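Local coordinates for ricin B lectin (Clostridium thermocellum, PDB 3VSF), which is probably an exo-beta-1,3-galactanase, a family 43 glycoside hydrolase that cleaves beta-1,3-galactan and carries a ricin-type, galactose-binding beta-trefoil domain, at residues 76-88 with 102-116. Numbering follows the deposited sequence.
Sequences YRDDSNLFLGVSC and EVLSRNSAPELNHCN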
ATOM      1  N   TYR A  76       3.701 -19.393   5.431  1.00 78.68           N
ATOM      2  CA  TYR A  76       5.036 -19.591   4.879  1.00 81.09           C
ATOM      3  C   TYR A  76       5.270 -21.054   4.522  1.00 82.18           C
ATOM      4  O   TYR A  76       4.954 -21.952   5.305  1.00 83.41           O
ATOM      5  CB  TYR A  76       6.104 -19.111   5.863  1.00 84.71           C
ATOM      6  CG  TYR A  76       6.220 -19.959   7.111  1.00 85.27           C
ATOM      7  CD1 TYR A  76       7.356 -20.720   7.356  1.00 86.06           C
ATOM      8  CD2 TYR A  76       5.191 -20.000   8.043  1.00 84.51           C
ATOM      9  CE1 TYR A  76       7.465 -21.495   8.496  1.00 88.20           C
ATOM     10  CE2 TYR A  76       5.290 -20.774   9.185  1.00 86.50           C
ATOM     11  CZ  TYR A  76       6.430 -21.520   9.407  1.00 88.09           C
ATOM     12  OH  TYR A  76       6.533 -22.291  10.541  1.00 90.74           O
ATOM     13  N   ARG A  77       5.824 -21.286   3.337  1.00 81.95           N
ATOM     14  CA  ARG A  77       6.120 -22.639   2.876  1.00 84.48           C
ATOM     15  C   ARG A  77       7.335 -23.231   3.589  1.00 86.38           C
ATOM     16  O   ARG A  77       7.949 -22.577   4.431  1.00 84.11           O
ATOM     17  CB  ARG A  77       6.344 -22.651   1.361  1.00 84.64           C
ATOM     18  CG  ARG A  77       5.071 -22.571   0.529  1.00 83.50           C
ATOM     19  CD  ARG A  77       4.425 -21.192   0.580  1.00 76.99           C
ATOM     20  NE  ARG A  77       3.471 -21.014  -0.513  1.00 75.28           N
ATOM     21  CZ  ARG A  77       2.769 -19.907  -0.730  1.00 76.68           C
ATOM     22  NH1 ARG A  77       2.906 -18.860   0.073  1.00 77.05           N
ATOM     23  NH2 ARG A  77       1.927 -19.845  -1.753  1.00 76.98           N
ATOM     24  N   ASP A  78       7.672 -24.471   3.241  1.00 89.48           N
ATOM     25  CA  ASP A  78       8.829 -25.156   3.813  1.00 91.80           C
ATOM     26  C   ASP A  78       9.848 -25.529   2.739  1.00 95.51           C
ATOM     27  O   ASP A  78      10.043 -24.792   1.774  1.00 97.56           O
ATOM     28  CB  ASP A  78       8.392 -26.411   4.577  1.00 90.87           C
ATOM     29  CG  ASP A  78       7.557 -27.354   3.727  1.00 93.56           C
ATOM     30  OD1 ASP A  78       6.878 -28.232   4.300  1.00 92.37           O
ATOM     31  OD2 ASP A  78       7.575 -27.215   2.486  1.00 92.39           O
ATOM     32  N   ASP A  79      10.496 -26.679   2.911  1.00 93.77           N
ATOM     33  CA  ASP A  79      11.477 -27.156   1.940  1.00 96.79           C
ATOM     34  C   ASP A  79      10.811 -27.641   0.656  1.00 95.64           C
ATOM     35  O   ASP A  79      11.392 -27.556  -0.426  1.00 95.94           O
ATOM     36  CB  ASP A  79      12.339 -28.272   2.538  1.00 99.77           C
ATOM     37  CG  ASP A  79      13.331 -27.757   3.562  1.00106.18           C
ATOM     38  OD1 ASP A  79      13.678 -26.557   3.507  1.00104.91           O
ATOM     39  OD2 ASP A  79      13.765 -28.552   4.423  1.00108.17           O
ATOM     40  N   SER A  80       9.591 -28.153   0.780  1.00 93.94           N
ATOM     41  CA  SER A  80       8.856 -28.650  -0.378  1.00 94.87           C
ATOM     42  C   SER A  80       7.865 -27.612  -0.898  1.00 93.39           C
ATOM     43  O   SER A  80       6.938 -27.944  -1.635  1.00 95.53           O
ATOM     44  CB  SER A  80       8.132 -29.955  -0.036  1.00 96.49           C
ATOM     45  OG  SER A  80       9.052 -30.963   0.350  1.00 97.61           O
ATOM     46  N   ASN A  81       8.072 -26.357  -0.510  1.00 90.87           N
ATOM     47  CA  ASN A  81       7.200 -25.263  -0.929  1.00 89.80           C
ATOM     48  C   ASN A  81       5.733 -25.556  -0.624  1.00 88.27           C
ATOM     49  O   ASN A  81       4.842 -25.183  -1.387  1.00 86.59           O
ATOM     50  CB  ASN A  81       7.387 -24.964  -2.419  1.00 90.56           C
ATOM     51  CG  ASN A  81       6.785 -23.632  -2.830  1.00 89.04           C
ATOM     52  OD1 ASN A  81       6.737 -22.689  -2.041  1.00 84.83           O
ATOM     53  ND2 ASN A  81       6.323 -23.550  -4.072  1.00 86.97           N
ATOM     54  N   LEU A  82       5.491 -26.225   0.499  1.00 88.34           N
ATOM     55  CA  LEU A  82       4.133 -26.559   0.915  1.00 87.51           C
ATOM     56  C   LEU A  82       3.762 -25.846   2.210  1.00 84.94           C
ATOM     57  O   LEU A  82       4.630 -25.336   2.920  1.00 84.26           O
ATOM     58  CB  LEU A  82       3.984 -28.070   1.098  1.00 86.31           C
ATOM     59  CG  LEU A  82       4.241 -28.932  -0.138  1.00 87.68           C
ATOM     60  CD1 LEU A  82       4.154 -30.408   0.218  1.00 89.84           C
ATOM     61  CD2 LEU A  82       3.263 -28.584  -1.249  1.00 85.23           C
ATOM     62  N   PHE A  83       2.469 -25.817   2.511  1.00 80.05           N
ATOM     63  CA  PHE A  83       1.976 -25.184   3.727  1.00 80.60           C
ATOM     64  C   PHE A  83       2.654 -25.760   4.967  1.00 82.08           C
ATOM     65  O   PHE A  83       2.505 -26.943   5.273  1.00 88.09           O
ATOM     66  CB  PHE A  83       0.463 -25.357   3.842  1.00 79.44           C
ATOM     67  CG  PHE A  83      -0.115 -24.806   5.113  1.00 81.39           C
ATOM     68  CD1 PHE A  83       0.527 -23.789   5.798  1.00 82.70           C
ATOM     69  CD2 PHE A  83      -1.294 -25.312   5.628  1.00 84.98           C
ATOM     70  CE1 PHE A  83       0.000 -23.284   6.967  1.00 83.34           C
ATOM     71  CE2 PHE A  83      -1.826 -24.810   6.801  1.00 83.17           C
ATOM     72  CZ  PHE A  83      -1.177 -23.795   7.471  1.00 82.23           C
ATOM     73  N   LEU A  84       3.396 -24.917   5.678  1.00 82.26           N
ATOM     74  CA  LEU A  84       4.064 -25.333   6.906  1.00 82.38           C
ATOM     75  C   LEU A  84       3.279 -24.863   8.128  1.00 84.54           C
ATOM     76  O   LEU A  84       2.922 -25.663   8.993  1.00 88.05           O
ATOM     77  CB  LEU A  84       5.494 -24.790   6.950  1.00 85.98           C
ATOM     78  CG  LEU A  84       6.484 -25.414   7.940  1.00 88.33           C
ATOM     79  CD1 LEU A  84       7.891 -24.899   7.677  1.00 90.03           C
ATOM     80  CD2 LEU A  84       6.084 -25.160   9.387  1.00 85.92           C
ATOM     81  N   GLY A  85       3.012 -23.563   8.196  1.00 83.14           N
ATOM     82  CA  GLY A  85       2.283 -22.997   9.317  1.00 83.33           C
ATOM     83  C   GLY A  85       1.796 -21.582   9.070  1.00 82.54           C
ATOM     84  O   GLY A  85       2.320 -20.873   8.211  1.00 81.02           O
ATOM     85  N   VAL A  86       0.778 -21.176   9.820  1.00 79.39           N
ATOM     86  CA  VAL A  86       0.266 -19.814   9.748  1.00 77.15           C
ATOM     87  C   VAL A  86       0.719 -19.033  10.974  1.00 80.29           C
ATOM     88  O   VAL A  86       0.092 -19.095  12.032  1.00 81.83           O
ATOM     89  CB  VAL A  86      -1.270 -19.787   9.657  1.00 76.46           C
ATOM     90  CG1 VAL A  86      -1.780 -18.354   9.677  1.00 75.18           C
ATOM     91  CG2 VAL A  86      -1.738 -20.504   8.401  1.00 75.95           C
ATOM     92  N   SER A  87       1.819 -18.302  10.824  1.00 78.25           N
ATOM     93  CA  SER A  87       2.433 -17.592  11.939  1.00 78.84           C
ATOM     94  C   SER A  87       1.559 -16.459  12.465  1.00 75.26           C
ATOM     95  O   SER A  87       0.642 -15.997  11.789  1.00 75.63           O
ATOM     96  CB  SER A  87       3.804 -17.049  11.530  1.00 80.94           C
ATOM     97  OG  SER A  87       4.623 -18.082  11.011  1.00 84.05           O
ATOM     98  N   CYS A  88       1.858 -16.020  13.684  1.00 75.32           N
ATOM     99  CA  CYS A  88       1.133 -14.921  14.306  1.00 75.49           C
ATOM    100  C   CYS A  88       2.077 -14.039  15.112  1.00 79.00           C
ATOM    101  O   CYS A  88       2.755 -14.510  16.026  1.00 80.33           O
ATOM    102  CB  CYS A  88       0.019 -15.452  15.208  1.00 75.61           C
ATOM    103  SG  CYS A  88      -0.823 -14.174  16.169  1.00 80.62           S
ATOM    104  N   GLU A 102       2.606 -20.714  15.752  1.00 84.04           N
ATOM    105  CA  GLU A 102       1.701 -20.996  14.646  1.00 81.11           C
ATOM    106  C   GLU A 102       0.282 -21.261  15.133  1.00 83.13           C
ATOM    107  O   GLU A 102      -0.011 -22.334  15.660  1.00 87.13           O
ATOM    108  CB  GLU A 102       2.202 -22.189  13.828  1.00 81.79           C
ATOM    109  CG  GLU A 102       3.105 -21.819  12.660  1.00 85.63           C
ATOM    110  CD  GLU A 102       4.414 -21.190  13.098  1.00 88.06           C
ATOM    111  OE1 GLU A 102       4.764 -21.310  14.291  1.00 89.34           O
ATOM    112  OE2 GLU A 102       5.091 -20.575  12.249  1.00 89.83           O
ATOM    113  N   VAL A 103      -0.594 -20.279  14.953  1.00 83.99           N
ATOM    114  CA  VAL A 103      -1.997 -20.434  15.313  1.00 83.59           C
ATOM    115  C   VAL A 103      -2.625 -21.558  14.495  1.00 80.73           C
ATOM    116  O   VAL A 103      -3.637 -22.137  14.888  1.00 82.61           O
ATOM    117  CB  VAL A 103      -2.788 -19.133  15.088  1.00 81.89           C
ATOM    118  CG1 VAL A 103      -2.280 -18.037  16.011  1.00 79.55           C
ATOM    119  CG2 VAL A 103      -2.699 -18.698  13.633  1.00 79.58           C
ATOM    120  N   LEU A 104      -2.014 -21.858  13.354  1.00 79.85           N
ATOM    121  CA  LEU A 104      -2.458 -22.957  12.508  1.00 78.86           C
ATOM    122  C   LEU A 104      -1.242 -23.675  11.938  1.00 81.18           C
ATOM    123  O   LEU A 104      -0.299 -23.039  11.469  1.00 82.14           O
ATOM    124  CB  LEU A 104      -3.348 -22.441  11.377  1.00 75.58           C
ATOM    125  CG  LEU A 104      -4.189 -23.485  10.642  1.00 74.87           C
ATOM    126  CD1 LEU A 104      -5.254 -24.052  11.568  1.00 76.98           C
ATOM    127  CD2 LEU A 104      -4.827 -22.887   9.399  1.00 75.52           C
ATOM    128  N   SER A 105      -1.261 -25.003  11.987  1.00 81.91           N
ATOM    129  CA  SER A 105      -0.137 -25.799  11.507  1.00 82.32           C
ATOM    130  C   SER A 105      -0.587 -26.846  10.499  1.00 81.99           C
ATOM    131  O   SER A 105      -1.782 -27.098  10.342  1.00 81.38           O
ATOM    132  CB  SER A 105       0.573 -26.477  12.682  1.00 82.92           C
ATOM    133  OG  SER A 105       1.641 -27.292  12.233  1.00 83.37           O
ATOM    134  N   ARG A 106       0.378 -27.451   9.814  1.00 81.72           N
ATOM    135  CA  ARG A 106       0.089 -28.543   8.894  1.00 84.12           C
ATOM    136  C   ARG A 106      -0.339 -29.775   9.683  1.00 85.14           C
ATOM    137  O   ARG A 106      -0.754 -30.782   9.112  1.00 83.85           O
ATOM    138  CB  ARG A 106       1.315 -28.861   8.036  1.00 83.28           C
ATOM    139  CG  ARG A 106       2.523 -29.330   8.831  1.00 86.18           C
ATOM    140  CD  ARG A 106       3.729 -29.551   7.930  1.00 87.72           C
ATOM    141  NE  ARG A 106       3.431 -30.459   6.825  1.00 91.73           N
ATOM    142  CZ  ARG A 106       3.504 -31.784   6.903  1.00 92.38           C
ATOM    143  NH1 ARG A 106       3.865 -32.363   8.040  1.00 88.26           N
ATOM    144  NH2 ARG A 106       3.217 -32.530   5.845  1.00 92.50           N
ATOM    145  N   ASN A 107      -0.234 -29.678  11.006  1.00 85.09           N
ATOM    146  CA  ASN A 107      -0.639 -30.756  11.899  1.00 84.66           C
ATOM    147  C   ASN A 107      -2.058 -30.554  12.421  1.00 84.34           C
ATOM    148  O   ASN A 107      -2.665 -31.474  12.970  1.00 88.16           O
ATOM    149  CB  ASN A 107       0.331 -30.866  13.077  1.00 85.75           C
ATOM    150  CG  ASN A 107       1.765 -31.093  12.635  1.00 90.68           C
ATOM    151  OD1 ASN A 107       2.018 -31.742  11.619  1.00 89.05           O
ATOM    152  ND2 ASN A 107       2.711 -30.557  13.398  1.00 89.67           N
ATOM    153  N   SER A 108      -2.581 -29.344  12.248  1.00 82.73           N
ATOM    154  CA  SER A 108      -3.910 -28.997  12.743  1.00 83.55           C
ATOM    155  C   SER A 108      -5.007 -29.883  12.158  1.00 79.64           C
ATOM    156  O   SER A 108      -6.053 -30.076  12.777  1.00 76.76           O
ATOM    157  CB  SER A 108      -4.220 -27.524  12.461  1.00 79.67           C
ATOM    158  OG  SER A 108      -3.339 -26.669  13.168  1.00 77.66           O
ATOM    159  N   ALA A 109      -4.764 -30.417  10.965  1.00 80.70           N
ATOM    160  CA  ALA A 109      -5.756 -31.244  10.283  1.00 83.43           C
ATOM    161  C   ALA A 109      -5.094 -32.213   9.306  1.00 85.13           C
ATOM    162  O   ALA A 109      -3.962 -31.989   8.878  1.00 85.65           O
ATOM    163  CB  ALA A 109      -6.770 -30.366   9.562  1.00 84.29           C
ATOM    164  N   PRO A 110      -5.802 -33.296   8.950  1.00 89.61           N
ATOM    165  CA  PRO A 110      -5.269 -34.303   8.026  1.00 90.61           C
ATOM    166  C   PRO A 110      -5.033 -33.749   6.623  1.00 87.94           C
ATOM    167  O   PRO A 110      -4.032 -34.088   5.991  1.00 88.79           O
ATOM    168  CB  PRO A 110      -6.373 -35.366   7.995  1.00 89.24           C
ATOM    169  CG  PRO A 110      -7.612 -34.640   8.398  1.00 90.59           C
ATOM    170  CD  PRO A 110      -7.160 -33.635   9.410  1.00 90.03           C
ATOM    171  N   GLU A 111      -5.944 -32.909   6.143  1.00 83.75           N
ATOM    172  CA  GLU A 111      -5.825 -32.355   4.799  1.00 82.71           C
ATOM    173  C   GLU A 111      -4.884 -31.154   4.760  1.00 81.97           C
ATOM    174  O   GLU A 111      -4.591 -30.619   3.691  1.00 78.43           O
ATOM    175  CB  GLU A 111      -7.200 -31.977   4.241  1.00 79.08           C
ATOM    176  CG  GLU A 111      -7.961 -30.963   5.075  1.00 77.58           C
ATOM    177  CD  GLU A 111      -9.314 -30.627   4.481  1.00 77.47           C
ATOM    178  OE1 GLU A 111      -9.636 -31.156   3.396  1.00 76.88           O
ATOM    179  OE2 GLU A 111     -10.057 -29.835   5.096  1.00 77.45           O
ATOM    180  N   LEU A 112      -4.411 -30.736   5.929  1.00 83.53           N
ATOM    181  CA  LEU A 112      -3.455 -29.638   6.013  1.00 82.19           C
ATOM    182  C   LEU A 112      -2.023 -30.160   5.968  1.00 83.97           C
ATOM    183  O   LEU A 112      -1.069 -29.384   6.002  1.00 87.77           O
ATOM    184  CB  LEU A 112      -3.679 -28.817   7.285  1.00 80.39           C
ATOM    185  CG  LEU A 112      -5.016 -28.084   7.395  1.00 80.36           C
ATOM    186  CD1 LEU A 112      -5.084 -27.294   8.693  1.00 78.79           C
ATOM    187  CD2 LEU A 112      -5.229 -27.173   6.196  1.00 77.12           C
ATOM    188  N   ASN A 113      -1.881 -31.478   5.892  1.00 85.20           N
ATOM    189  CA  ASN A 113      -0.565 -32.103   5.823  1.00 86.98           C
ATOM    190  C   ASN A 113       0.146 -31.795   4.510  1.00 84.01           C
ATOM    191  O   ASN A 113       1.252 -31.258   4.501  1.00 86.57           O
ATOM    192  CB  ASN A 113      -0.679 -33.617   6.014  1.00 91.07           C
ATOM    193  CG  ASN A 113      -1.045 -34.002   7.435  1.00 89.27           C
ATOM    194  OD1 ASN A 113      -2.185 -33.831   7.862  1.00 85.78           O
ATOM    195  ND2 ASN A 113      -0.075 -34.531   8.174  1.00 88.59           N
ATOM    196  N   HIS A 114      -0.502 -32.133   3.402  1.00 84.14           N
ATOM    197  CA  HIS A 114       0.086 -31.940   2.084  1.00 85.17           C
ATOM    198  C   HIS A 114      -0.806 -31.041   1.234  1.00 84.40           C
ATOM    199  O   HIS A 114      -1.616 -31.525   0.444  1.00 84.60           O
ATOM    200  CB  HIS A 114       0.282 -33.295   1.400  1.00 84.91           C
ATOM    201  CG  HIS A 114       1.036 -33.222   0.111  1.00 90.00           C
ATOM    202  ND1 HIS A 114       2.414 -33.210   0.053  1.00 92.89           N
ATOM    203  CD2 HIS A 114       0.606 -33.163  -1.171  1.00 89.30           C
ATOM    204  CE1 HIS A 114       2.799 -33.144  -1.209  1.00 91.71           C
ATOM    205  NE2 HIS A 114       1.722 -33.114  -1.972  1.00 91.58           N
ATOM    206  N   CYS A 115      -0.655 -29.729   1.402  1.00 82.44           N
ATOM    207  CA  CYS A 115      -1.511 -28.772   0.705  1.00 80.60           C
ATOM    208  C   CYS A 115      -0.883 -27.385   0.593  1.00 79.25           C
ATOM    209  O   CYS A 115       0.189 -27.124   1.138  1.00 78.89           O
ATOM    210  CB  CYS A 115      -2.859 -28.654   1.419  1.00 76.97           C
ATOM    211  SG  CYS A 115      -2.781 -27.786   3.005  1.00 78.63           S
ATOM    212  N   ASN A 116      -1.573 -26.499  -0.119  1.00 78.75           N
ATOM    213  CA  ASN A 116      -1.167 -25.104  -0.234  1.00 76.38           C
ATOM    214  C   ASN A 116      -2.159 -24.191   0.474  1.00 75.78           C
ATOM    215  O   ASN A 116      -3.355 -24.224   0.189  1.00 76.40           O
ATOM    216  CB  ASN A 116      -1.062 -24.689  -1.703  1.00 74.40           C
ATOM    217  CG  ASN A 116      -0.063 -25.523  -2.478  1.00 81.82           C
ATOM    218  OD1 ASN A 116      -0.390 -26.094  -3.520  1.00 81.71           O
ATOM    219  ND2 ASN A 116       1.165 -25.594  -1.977  1.00 81.00           N
TER
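Gly85, Val86 and Ser87 run antiparallel to Glu102-Ser105 in the outer hairpin of a four-stranded blade, strands 83-91 and 98-105, within the five-bladed beta-propeller of a family 43 glycoside hydrolase. From that outermost strand the chain loops through 106-115 into strand 116-124, the first of the next blade, so the contact also joins two blades. Among the backbone bonds, Val86 N gives a straight one to Leu104 O (2.7 Å, 175°), whereas the return bond from Val103 N to Val86 O is weak; the chain turns a corner at Val103 and Leu104. Arg106 N bonds to Leu84 O, and at the far end of the loop Cys115 O accepts from Phe83 N, 3.0 Å away, tying the connection back to the region where strand 83-91 begins.

Apolar contacts gather round Phe83. Its CG stands anti to the backbone N (chi1 176°), carrying the ring against the loop, where Phe83 CZ lies 4.2 Å from Leu104 CD2 and Phe83 CE2 meets Leu112 CD2; Cys115 SG sits at the ring edge, 3.9 Å from Phe83 CD2. Val86 CB packs against Leu104 CB, and both side chains reach Met133 of the neighbouring blade. Near the loop's far end Leu82 CD1 touches the His114 ring.

Polar side chains meet on the face bearing Ser87 and Glu102. Glu102 CG lies 3.6 Å from Gly85 CA, and the bend at chi2 (65°) turns the carboxylate toward Tyr76 and Ser87. Tyr99 OH bonds to Glu102 OE1; OE2 accepts from Ser87 OG, whose position is less sure, and from Tyr76 OH, which comes from above the carboxylate plane, 2.8 Å from Glu102 OE2.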